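Glycosyl hydrolase (PDB 7LR8) probably hydrolyses the beta-1,4 linkage of the N-glycan core disaccharide Man-beta-1,4-GlcNAc, as a family GH5 (subfamily 18) glycoside hydrolase of Streptomyces cattleya. Local coordinates at residues Ser13-Thr21 with Val45-Phe56; Ala200-Pro211 with Asp368-Pro378. The protein carries 1 engineered substitution. All coordinates share one frame; numbering follows the deposited sequence.

How the interactions relate
Interaction 1 comes first along the chain and is complete before interaction 2 begins. It pairs strands 15-19 and 52-55, neighbours in the eight-stranded parallel sheet of the (beta/alpha)8 barrel. Interaction 2 lies about 30 Å away, centre to centre, on the opposite side of the chain's centre, and the nearest atoms of the two are about 12 Å apart. There the segment from helix 200-203 to the start of helix 211-216 meets the loop between strand 358-362 and helix 381-391. Thus 13-21 with 45-56 forms part of the barrel wall beside the bound mannose, whereas 200-211 with 368-378 joins the loop after strand 358-362 to the segment that follows barrel strand 194-196.

Interaction 1 of 2, residues Ser13-Thr21 with Val45-Phe56; sequences SPRFGVNYT and VAALGFDHVRVF
The first beta-alpha-beta unit of the (beta/alpha)8 barrel closes here: strands 15-19 and 52-55 run parallel, joined through helix 35-46. R54 N donates to V18 O (3.0 Å) and Y20 N to R54 O, the latter nearly straight at 176°. Before the second strand begins, D51 N donates to F16 O at 2.7 Å.

D51 ties the N-terminal ends of the strands together. Its OD1 accepts three bonds: NE and NH2 of R15 come side-on, both from above the carboxylate plane, with NE at 2.8 Å, and H52 ND1 is the third. OD2 takes F16 N on its syn side and also pairs with R347, while R15 has a second carboxylate in D90. With CG set between backbone N and carbonyl carbon (chi1 66°), the H52 ring reaches over G17, whose CA lies 3.5 Å from the ring centroid in a CH-pi contact; NE2 is hydrogen-bonded to T302 OG1.

V18 is the apolar counterpart, on the side of the sheet facing the helix. Its CG1 sits over the F50 ring, 3.5 Å from the centroid, and CG2 meets V45 CG1 tip to tip at 3.7 Å.

Toward the C-terminal ends, N19 and R54 lie side by side, amide and guanidinium planes 80° apart, and R54 NH1 donates to N19 OD1 at 2.8 Å. R54 NE pairs with D94, NH1 also with E268, and NH2 with N152. N152 and E268 line the glycan pocket, making R54 a second-shell residue behind them; its side chain and the bound mannose are about 5 Å apart at their nearest atoms.

Strand 298-304 pairs with the far edge of 15-19, strand 90-94 follows 52-55, and helix 334-349 packs against F16 and L48.

Interaction 2 of 2, residues Ala200-Pro211 with Asp368-Pro378; sequences AAWYLDDHPFTP and DQAPARSVCAP
R373 reaches into the turn that follows helix 200-203, and its guanidinium is gripped by backbone carbonyls from both segments. NH2 donates to H207 O (2.9 Å) in the carbonyl plane and to Q369 O; NH1 donates to F209 O at 3.0 Å and, weakly, to A200 O. NE gives a nearly straight bond to A370 O (178°) within its own segment. The bend of the R373 chain at chi3 (87°) turns the group into this ring of acceptors, with P211 CD over one face and L204 O over the other.

D205 binds the start of the 3-10 segment 373-376. Its OD1 accepts S374 N at 2.9 Å and OD2 accepts S374 OG at 2.8 Å, both on the syn side, so each carboxylate oxygen has its own donor. Waters join D206 OD1 to P371 O and T210 OG1 to D368 O; T210 OG1 also caps H213 N.

A377 CA sits over one face of the Y203 ring, 3.7 Å from its centroid, a CH-pi contact, with P378 CD over the same face. C376 O is hydrogen-bonded to Y248 OH. Helix 240-253 packs against W202, Y203 and C376, while helix 381-391 touches Y203 and P378 through F383.

Interaction 1 of 2, residues Ser13-Thr21 with Val45-Phe56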
loop_
_atom_site.group_PDB
_atom_site.type_symbol
_atom_site.label_atom_id
_atom_site.label_comp_id
_atom_site.label_asym_id
_atom_site.label_seq_id
_atom_site.Cartn_x
_atom_site.Cartn_y
_atom_site.Cartn_z
ATOM N N SER B 13 -22.106 -29.781 -16.026
ATOM C CA SER B 13 -21.241 -29.586 -17.180
ATOM C C SER B 13 -20.246 -28.459 -16.923
ATOM O O SER B 13 -20.475 -27.600 -16.070
ATOM C CB SER B 13 -22.090 -29.275 -18.411
ATOM O OG SER B 13 -22.661 -27.981 -18.327
ATOM N N PRO B 14 -19.123 -28.427 -17.652
ATOM C CA PRO B 14 -18.117 -27.389 -17.397
ATOM C C PRO B 14 -18.582 -26.011 -17.844
ATOM O O PRO B 14 -19.236 -25.861 -18.883
ATOM C CB PRO B 14 -16.914 -27.860 -18.225
ATOM C CG PRO B 14 -17.521 -28.588 -19.331
ATOM C CD PRO B 14 -18.669 -29.348 -18.705
ATOM N N ARG B 15 -18.225 -25.009 -17.048
ATOM C CA ARG B 15 -18.486 -23.608 -17.334
ATOM C C ARG B 15 -17.242 -22.951 -17.923
ATOM O O ARG B 15 -16.117 -23.428 -17.759
ATOM C CB ARG B 15 -18.934 -22.881 -16.071
ATOM C CG ARG B 15 -20.028 -23.644 -15.335
ATOM C CD ARG B 15 -20.688 -22.773 -14.314
ATOM N NE ARG B 15 -20.889 -21.436 -14.853
ATOM C CZ ARG B 15 -21.732 -20.545 -14.346
ATOM N NH1 ARG B 15 -22.467 -20.853 -13.277
ATOM N NH2 ARG B 15 -21.839 -19.353 -14.913
ATOM N N PHE B 16 -17.462 -21.842 -18.625
ATOM C CA PHE B 16 -16.397 -21.137 -19.325
ATOM C C PHE B 16 -16.448 -19.661 -18.962
ATOM O O PHE B 16 -17.513 -19.040 -19.022
ATOM C CB PHE B 16 -16.535 -21.347 -20.844
ATOM C CG PHE B 16 -16.435 -22.790 -21.264
ATOM C CD1 PHE B 16 -15.195 -23.375 -21.465
ATOM C CD2 PHE B 16 -17.577 -23.571 -21.437
ATOM C CE1 PHE B 16 -15.087 -24.707 -21.847
ATOM C CE2 PHE B 16 -17.476 -24.899 -21.808
ATOM C CZ PHE B 16 -16.223 -25.467 -22.018
ATOM N N GLY B 17 -15.306 -19.098 -18.588
ATOM C CA GLY B 17 -15.290 -17.719 -18.163
ATOM C C GLY B 17 -13.907 -17.128 -18.271
ATOM O O GLY B 17 -12.988 -17.751 -18.808
ATOM N N VAL B 18 -13.779 -15.891 -17.790
ATOM C CA VAL B 18 -12.500 -15.187 -17.832
ATOM C C VAL B 18 -12.251 -14.497 -16.505
ATOM O O VAL B 18 -13.182 -14.114 -15.789
ATOM C CB VAL B 18 -12.413 -14.150 -18.974
ATOM C CG1 VAL B 18 -12.437 -14.839 -20.319
ATOM C CG2 VAL B 18 -13.538 -13.135 -18.873
ATOM N N ASN B 19 -10.970 -14.356 -16.175
ATOM C CA ASN B 19 -10.540 -13.430 -15.136
ATOM C C ASN B 19 -10.570 -12.021 -15.706
ATOM O O ASN B 19 -9.888 -11.746 -16.697
ATOM C CB ASN B 19 -9.139 -13.803 -14.658
ATOM C CG ASN B 19 -9.124 -15.132 -13.951
ATOM O OD1 ASN B 19 -9.430 -15.203 -12.770
ATOM N ND2 ASN B 19 -8.809 -16.201 -14.677
ATOM N N TYR B 20 -11.343 -11.130 -15.079
ATOM C CA TYR B 20 -11.640 -9.822 -15.658
ATOM C C TYR B 20 -10.550 -8.822 -15.278
ATOM O O TYR B 20 -10.413 -8.458 -14.102
ATOM C CB TYR B 20 -13.020 -9.340 -15.211
ATOM C CG TYR B 20 -13.333 -7.921 -15.634
ATOM C CD1 TYR B 20 -12.986 -7.457 -16.913
ATOM C CD2 TYR B 20 -13.972 -7.043 -14.761
ATOM C CE1 TYR B 20 -13.253 -6.149 -17.292
ATOM C CE2 TYR B 20 -14.247 -5.736 -15.131
ATOM C CZ TYR B 20 -13.885 -5.296 -16.397
ATOM O OH TYR B 20 -14.163 -3.995 -16.762
ATOM N N THR B 21 -9.765 -8.394 -16.281
ATOM C CA THR B 21 -8.794 -7.312 -16.129
ATOM C C THR B 21 -9.344 -6.057 -16.801
ATOM O O THR B 21 -9.349 -5.968 -18.038
ATOM C CB THR B 21 -7.441 -7.694 -16.742
ATOM O OG1 THR B 21 -7.645 -8.362 -17.993
ATOM C CG2 THR B 21 -6.646 -8.617 -15.820
ATOM N N VAL B 45 -16.586 -9.544 -23.681
ATOM C CA VAL B 45 -16.440 -10.872 -23.095
ATOM C C VAL B 45 -17.636 -11.747 -23.445
ATOM O O VAL B 45 -17.484 -12.907 -23.854
ATOM C CB VAL B 45 -16.264 -10.746 -21.570
ATOM C CG1 VAL B 45 -16.423 -12.095 -20.882
ATOM C CG2 VAL B 45 -14.907 -10.105 -21.252
ATOM N N ALA B 46 -18.845 -11.194 -23.314
ATOM C CA ALA B 46 -20.056 -11.941 -23.650
ATOM C C ALA B 46 -20.100 -12.326 -25.128
ATOM O O ALA B 46 -20.647 -13.378 -25.483
ATOM C CB ALA B 46 -21.291 -11.120 -23.277
ATOM N N ALA B 47 -19.515 -11.502 -26.000
ATOM C CA ALA B 47 -19.480 -11.809 -27.428
ATOM C C ALA B 47 -18.724 -13.104 -27.716
ATOM O O ALA B 47 -18.979 -13.763 -28.736
ATOM C CB ALA B 47 -18.851 -10.651 -28.204
ATOM N N LEU B 48 -17.780 -13.474 -26.849
ATOM C CA LEU B 48 -17.026 -14.708 -27.014
ATOM C C LEU B 48 -17.719 -15.921 -26.405
ATOM O O LEU B 48 -17.201 -17.034 -26.527
ATOM C CB LEU B 48 -15.632 -14.548 -26.420
ATOM C CG LEU B 48 -14.816 -13.463 -27.127
ATOM C CD1 LEU B 48 -13.460 -13.293 -26.458
ATOM C CD2 LEU B 48 -14.661 -13.794 -28.615
ATOM N N GLY B 49 -18.872 -15.739 -25.763
ATOM C CA GLY B 49 -19.687 -16.859 -25.338
ATOM C C GLY B 49 -19.460 -17.318 -23.913
ATOM O O GLY B 49 -19.959 -18.388 -23.543
ATOM N N PHE B 50 -18.723 -16.552 -23.109
ATOM C CA PHE B 50 -18.426 -16.950 -21.740
ATOM C C PHE B 50 -19.672 -16.858 -20.877
ATOM O O PHE B 50 -20.638 -16.163 -21.208
ATOM C CB PHE B 50 -17.326 -16.070 -21.142
ATOM C CG PHE B 50 -15.999 -16.247 -21.809
ATOM C CD1 PHE B 50 -15.252 -17.402 -21.606
ATOM C CD2 PHE B 50 -15.506 -15.274 -22.661
ATOM C CE1 PHE B 50 -14.028 -17.575 -22.230
ATOM C CE2 PHE B 50 -14.281 -15.443 -23.291
ATOM C CZ PHE B 50 -13.548 -16.599 -23.084
ATOM N N ASP B 51 -19.651 -17.580 -19.755
ATOM C CA ASP B 51 -20.776 -17.550 -18.832
ATOM C C ASP B 51 -20.444 -17.043 -17.437
ATOM O O ASP B 51 -21.350 -16.984 -16.603
ATOM C CB ASP B 51 -21.420 -18.943 -18.717
ATOM C CG ASP B 51 -20.451 -20.004 -18.225
ATOM O OD1 ASP B 51 -20.006 -19.906 -17.056
ATOM O OD2 ASP B 51 -20.150 -20.939 -19.007
ATOM N N HIS B 52 -19.192 -16.675 -17.146
ATOM C CA HIS B 52 -18.887 -16.103 -15.837
ATOM C C HIS B 52 -17.622 -15.269 -15.946
ATOM O O HIS B 52 -16.865 -15.368 -16.920
ATOM C CB HIS B 52 -18.715 -17.181 -14.746
ATOM C CG HIS B 52 -17.524 -18.061 -14.950
ATOM N ND1 HIS B 52 -17.567 -19.207 -15.716
ATOM C CD2 HIS B 52 -16.243 -17.946 -14.516
ATOM C CE1 HIS B 52 -16.372 -19.774 -15.726
ATOM N NE2 HIS B 52 -15.548 -19.023 -15.016
ATOM N N VAL B 53 -17.419 -14.427 -14.937
ATOM C CA VAL B 53 -16.177 -13.690 -14.755
ATOM C C VAL B 53 -15.731 -13.876 -13.317
ATOM O O VAL B 53 -16.550 -14.060 -12.408
ATOM C CB VAL B 53 -16.318 -12.180 -15.071
ATOM C CG1 VAL B 53 -16.487 -11.961 -16.570
ATOM C CG2 VAL B 53 -17.487 -11.582 -14.322
ATOM N N ARG B 54 -14.417 -13.846 -13.121
ATOM C CA ARG B 54 -13.797 -13.765 -11.804
ATOM C C ARG B 54 -13.261 -12.352 -11.661
ATOM O O ARG B 54 -12.555 -11.878 -12.556
ATOM C CB ARG B 54 -12.675 -14.804 -11.682
ATOM C CG ARG B 54 -11.712 -14.620 -10.509
ATOM C CD ARG B 54 -11.092 -15.978 -10.154
ATOM N NE ARG B 54 -10.085 -15.899 -9.093
ATOM C CZ ARG B 54 -8.765 -16.002 -9.275
ATOM N NH1 ARG B 54 -8.254 -16.205 -10.490
ATOM N NH2 ARG B 54 -7.954 -15.942 -8.231
ATOM N N VAL B 55 -13.650 -11.654 -10.580
ATOM C CA VAL B 55 -13.379 -10.226 -10.453
ATOM C C VAL B 55 -12.636 -9.917 -9.152
ATOM O O VAL B 55 -12.722 -10.644 -8.158
ATOM C CB VAL B 55 -14.664 -9.374 -10.548
ATOM C CG1 VAL B 55 -15.440 -9.724 -11.819
ATOM C CG2 VAL B 55 -15.535 -9.564 -9.332
ATOM N N PHE B 56 -11.924 -8.795 -9.165
ATOM C CA PHE B 56 -10.912 -8.502 -8.149
ATOM C C PHE B 56 -11.036 -7.117 -7.532
ATOM O O PHE B 56 -10.550 -6.127 -8.112
ATOM C CB PHE B 56 -9.521 -8.672 -8.746
ATOM C CG PHE B 56 -9.276 -10.038 -9.296
ATOM C CD1 PHE B 56 -8.878 -11.072 -8.456
ATOM C CD2 PHE B 56 -9.431 -10.290 -10.654
ATOM C CE1 PHE B 56 -8.644 -12.336 -8.966
ATOM C CE2 PHE B 56 -9.207 -11.566 -11.158
ATOM C CZ PHE B 56 -8.812 -12.584 -10.298
HETATM O O HOH W 1 -11.997 -7.653 -11.900
#

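Interaction 2 of 2, residues Ala200-Pro211 with Asp368-Pro378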
loop_
_atom_site.group_PDB
_atom_site.type_symbol
_atom_site.label_atom_id
_atom_site.label_comp_id
_atom_site.label_asym_id
_atom_site.label_seq_id
_atom_site.Cartn_x
_atom_site.Cartn_y
_atom_site.Cartn_z
ATOM N N ALA B 200 2.512 -23.536 -5.593
ATOM C CA ALA B 200 3.324 -23.934 -4.443
ATOM C C ALA B 200 2.567 -24.889 -3.528
ATOM O O ALA B 200 3.178 -25.742 -2.870
ATOM C CB ALA B 200 3.756 -22.705 -3.643
ATOM N N ALA B 201 1.238 -24.775 -3.480
ATOM C CA ALA B 201 0.458 -25.684 -2.642
ATOM C C ALA B 201 0.609 -27.136 -3.086
ATOM O O ALA B 201 0.457 -28.046 -2.267
ATOM C CB ALA B 201 -1.018 -25.282 -2.651
ATOM N N TRP B 202 0.898 -27.377 -4.367
ATOM C CA TRP B 202 1.107 -28.731 -4.869
ATOM C C TRP B 202 2.572 -29.086 -5.076
ATOM O O TRP B 202 2.903 -30.272 -5.094
ATOM C CB TRP B 202 0.368 -28.936 -6.203
ATOM C CG TRP B 202 -1.008 -28.348 -6.191
ATOM C CD1 TRP B 202 -1.371 -27.099 -6.603
ATOM C CD2 TRP B 202 -2.197 -28.974 -5.712
ATOM N NE1 TRP B 202 -2.717 -26.913 -6.419
ATOM C CE2 TRP B 202 -3.249 -28.052 -5.874
ATOM C CE3 TRP B 202 -2.477 -30.225 -5.166
ATOM C CZ2 TRP B 202 -4.557 -28.341 -5.507
ATOM C CZ3 TRP B 202 -3.776 -30.513 -4.805
ATOM C CH2 TRP B 202 -4.800 -29.576 -4.976
ATOM N N TYR B 203 3.454 -28.097 -5.220
ATOM C CA TYR B 203 4.785 -28.329 -5.757
ATOM C C TYR B 203 5.934 -28.059 -4.789
ATOM O O TYR B 203 7.031 -28.585 -5.014
ATOM C CB TYR B 203 5.006 -27.455 -7.002
ATOM C CG TYR B 203 4.252 -27.860 -8.250
ATOM C CD1 TYR B 203 3.488 -29.030 -8.308
ATOM C CD2 TYR B 203 4.315 -27.069 -9.384
ATOM C CE1 TYR B 203 2.811 -29.387 -9.484
ATOM C CE2 TYR B 203 3.652 -27.416 -10.550
ATOM C CZ TYR B 203 2.906 -28.568 -10.599
ATOM O OH TYR B 203 2.263 -28.893 -11.782
ATOM N N LEU B 204 5.724 -27.266 -3.738
ATOM C CA LEU B 204 6.800 -26.758 -2.882
ATOM C C LEU B 204 6.805 -27.501 -1.552
ATOM O O LEU B 204 5.875 -27.352 -0.752
ATOM C CB LEU B 204 6.634 -25.261 -2.634
ATOM C CG LEU B 204 7.477 -24.220 -3.362
ATOM C CD1 LEU B 204 7.524 -22.948 -2.532
ATOM C CD2 LEU B 204 8.878 -24.741 -3.630
ATOM N N ASP B 205 7.867 -28.262 -1.297
ATOM C CA ASP B 205 8.023 -28.877 0.015
ATOM C C ASP B 205 8.039 -27.795 1.085
ATOM O O ASP B 205 8.579 -26.704 0.881
ATOM C CB ASP B 205 9.313 -29.698 0.084
ATOM C CG ASP B 205 9.359 -30.819 -0.935
ATOM O OD1 ASP B 205 8.294 -31.310 -1.359
ATOM O OD2 ASP B 205 10.474 -31.214 -1.313
ATOM N N ASP B 206 7.418 -28.089 2.223
ATOM C CA ASP B 206 7.379 -27.218 3.400
ATOM C C ASP B 206 6.539 -25.957 3.204
ATOM O O ASP B 206 6.486 -25.124 4.112
ATOM C CB ASP B 206 8.786 -26.817 3.863
ATOM C CG ASP B 206 9.673 -28.018 4.113
ATOM O OD1 ASP B 206 9.183 -29.007 4.702
ATOM O OD2 ASP B 206 10.855 -27.978 3.713
ATOM N N HIS B 207 5.870 -25.790 2.067
ATOM C CA HIS B 207 4.942 -24.671 1.906
ATOM C C HIS B 207 3.740 -24.860 2.832
ATOM O O HIS B 207 3.203 -25.969 2.920
ATOM C CB HIS B 207 4.502 -24.575 0.438
ATOM C CG HIS B 207 3.660 -23.376 0.130
ATOM N ND1 HIS B 207 4.160 -22.091 0.143
ATOM C CD2 HIS B 207 2.356 -23.272 -0.228
ATOM C CE1 HIS B 207 3.198 -21.247 -0.190
ATOM N NE2 HIS B 207 2.091 -21.937 -0.407
ATOM N N PRO B 208 3.307 -23.815 3.548
ATOM C CA PRO B 208 2.311 -24.014 4.617
ATOM C C PRO B 208 0.932 -24.371 4.106
ATOM O O PRO B 208 0.153 -24.996 4.839
ATOM C CB PRO B 208 2.289 -22.657 5.341
ATOM C CG PRO B 208 3.532 -21.966 4.930
ATOM C CD PRO B 208 3.847 -22.447 3.543
ATOM N N PHE B 209 0.588 -23.953 2.894
ATOM C CA PHE B 209 -0.699 -24.284 2.308
ATOM C C PHE B 209 -0.532 -25.589 1.554
ATOM O O PHE B 209 0.379 -25.718 0.730
ATOM C CB PHE B 209 -1.186 -23.155 1.396
ATOM C CG PHE B 209 -1.738 -21.963 2.150
ATOM C CD1 PHE B 209 -0.887 -21.014 2.706
ATOM C CD2 PHE B 209 -3.110 -21.785 2.280
ATOM C CE1 PHE B 209 -1.403 -19.908 3.401
ATOM C CE2 PHE B 209 -3.635 -20.691 2.969
ATOM C CZ PHE B 209 -2.778 -19.749 3.536
ATOM N N THR B 210 -1.367 -26.574 1.877
ATOM C CA THR B 210 -1.127 -27.944 1.450
ATOM C C THR B 210 -2.127 -28.393 0.391
ATOM O O THR B 210 -3.165 -27.753 0.180
ATOM C CB THR B 210 -1.208 -28.901 2.647
ATOM O OG1 THR B 210 -2.559 -28.944 3.133
ATOM C CG2 THR B 210 -0.269 -28.448 3.773
ATOM N N PRO B 211 -1.840 -29.498 -0.308
ATOM C CA PRO B 211 -2.870 -30.072 -1.188
ATOM C C PRO B 211 -4.142 -30.425 -0.442
ATOM O O PRO B 211 -5.246 -30.255 -0.971
ATOM C CB PRO B 211 -2.188 -31.319 -1.759
ATOM C CG PRO B 211 -0.708 -31.046 -1.638
ATOM C CD PRO B 211 -0.564 -30.235 -0.383
ATOM N N ASP B 368 -0.444 -35.204 6.717
ATOM C CA ASP B 368 -1.321 -34.417 5.861
ATOM C C ASP B 368 -0.668 -33.134 5.365
ATOM O O ASP B 368 -1.337 -32.320 4.720
ATOM C CB ASP B 368 -2.621 -34.091 6.597
ATOM C CG ASP B 368 -3.554 -35.281 6.677
ATOM O OD1 ASP B 368 -3.758 -35.948 5.640
ATOM O OD2 ASP B 368 -4.073 -35.554 7.783
ATOM N N GLN B 369 0.619 -32.936 5.643
ATOM C CA GLN B 369 1.321 -31.716 5.274
ATOM C C GLN B 369 2.199 -31.876 4.036
ATOM O O GLN B 369 2.934 -30.945 3.694
ATOM C CB GLN B 369 2.150 -31.222 6.455
ATOM C CG GLN B 369 1.296 -30.926 7.680
ATOM C CD GLN B 369 2.109 -30.528 8.890
ATOM O OE1 GLN B 369 3.314 -30.305 8.797
ATOM N NE2 GLN B 369 1.447 -30.431 10.041
ATOM N N ALA B 370 2.142 -33.030 3.372
ATOM C CA ALA B 370 2.806 -33.261 2.092
ATOM C C ALA B 370 4.266 -32.796 2.060
ATOM O O ALA B 370 4.633 -31.947 1.242
ATOM C CB ALA B 370 2.014 -32.609 0.967
ATOM N N PRO B 371 5.125 -33.343 2.927
ATOM C CA PRO B 371 6.524 -32.878 2.978
ATOM C C PRO B 371 7.365 -33.247 1.756
ATOM O O PRO B 371 8.485 -32.734 1.628
ATOM C CB PRO B 371 7.067 -33.564 4.233
ATOM C CG PRO B 371 6.250 -34.813 4.331
ATOM C CD PRO B 371 4.869 -34.418 3.901
ATOM N N ALA B 372 6.885 -34.117 0.867
ATOM C CA ALA B 372 7.659 -34.495 -0.311
ATOM C C ALA B 372 6.866 -34.259 -1.589
ATOM O O ALA B 372 7.012 -34.998 -2.567
ATOM C CB ALA B 372 8.120 -35.950 -0.221
ATOM N N ARG B 373 6.031 -33.221 -1.604
ATOM C CA ARG B 373 5.165 -32.976 -2.749
ATOM C C ARG B 373 5.930 -32.544 -3.987
ATOM O O ARG B 373 5.348 -32.547 -5.080
ATOM C CB ARG B 373 4.118 -31.920 -2.396
ATOM C CG ARG B 373 4.663 -30.508 -2.237
ATOM C CD ARG B 373 3.581 -29.580 -1.684
ATOM N NE ARG B 373 3.543 -29.587 -0.226
ATOM C CZ ARG B 373 3.061 -28.594 0.503
ATOM N NH1 ARG B 373 2.569 -27.519 -0.090
ATOM N NH2 ARG B 373 3.088 -28.677 1.828
ATOM N N SER B 374 7.213 -32.192 -3.857
ATOM C CA SER B 374 7.970 -31.764 -5.027
ATOM C C SER B 374 8.103 -32.859 -6.085
ATOM O O SER B 374 8.486 -32.550 -7.217
ATOM C CB SER B 374 9.359 -31.267 -4.607
ATOM O OG SER B 374 10.076 -32.259 -3.900
ATOM N N VAL B 375 7.787 -34.116 -5.761
ATOM C CA VAL B 375 7.730 -35.141 -6.799
ATOM C C VAL B 375 6.635 -34.827 -7.806
ATOM O O VAL B 375 6.639 -35.364 -8.921
ATOM C CB VAL B 375 7.519 -36.542 -6.187
ATOM C CG1 VAL B 375 8.700 -36.918 -5.293
ATOM C CG2 VAL B 375 6.188 -36.619 -5.432
ATOM N N CYS B 376 5.695 -33.962 -7.439
ATOM C CA CYS B 376 4.614 -33.548 -8.318
ATOM C C CYS B 376 4.991 -32.369 -9.198
ATOM O O CYS B 376 4.256 -32.072 -10.148
ATOM C CB CYS B 376 3.377 -33.181 -7.495
ATOM S SG CYS B 376 2.714 -34.544 -6.511
ATOM N N ALA B 377 6.100 -31.694 -8.897
ATOM C CA ALA B 377 6.518 -30.506 -9.616
ATOM C C ALA B 377 7.173 -30.889 -10.936
ATOM O O ALA B 377 7.549 -32.046 -11.134
ATOM C CB ALA B 377 7.498 -29.701 -8.765
ATOM N N PRO B 378 7.310 -29.938 -11.860
ATOM C CA PRO B 378 8.086 -30.206 -13.079
ATOM C C PRO B 378 9.447 -30.801 -12.743
ATOM O O PRO B 378 10.150 -30.327 -11.849
ATOM C CB PRO B 378 8.210 -28.822 -13.727
ATOM C CG PRO B 378 6.961 -28.099 -13.277
ATOM C CD PRO B 378 6.684 -28.599 -11.882
HETATM O O HOH W 2 10.453 -31.459 2.935
HETATM O O HOH W 3 -2.717 -30.174 5.501
#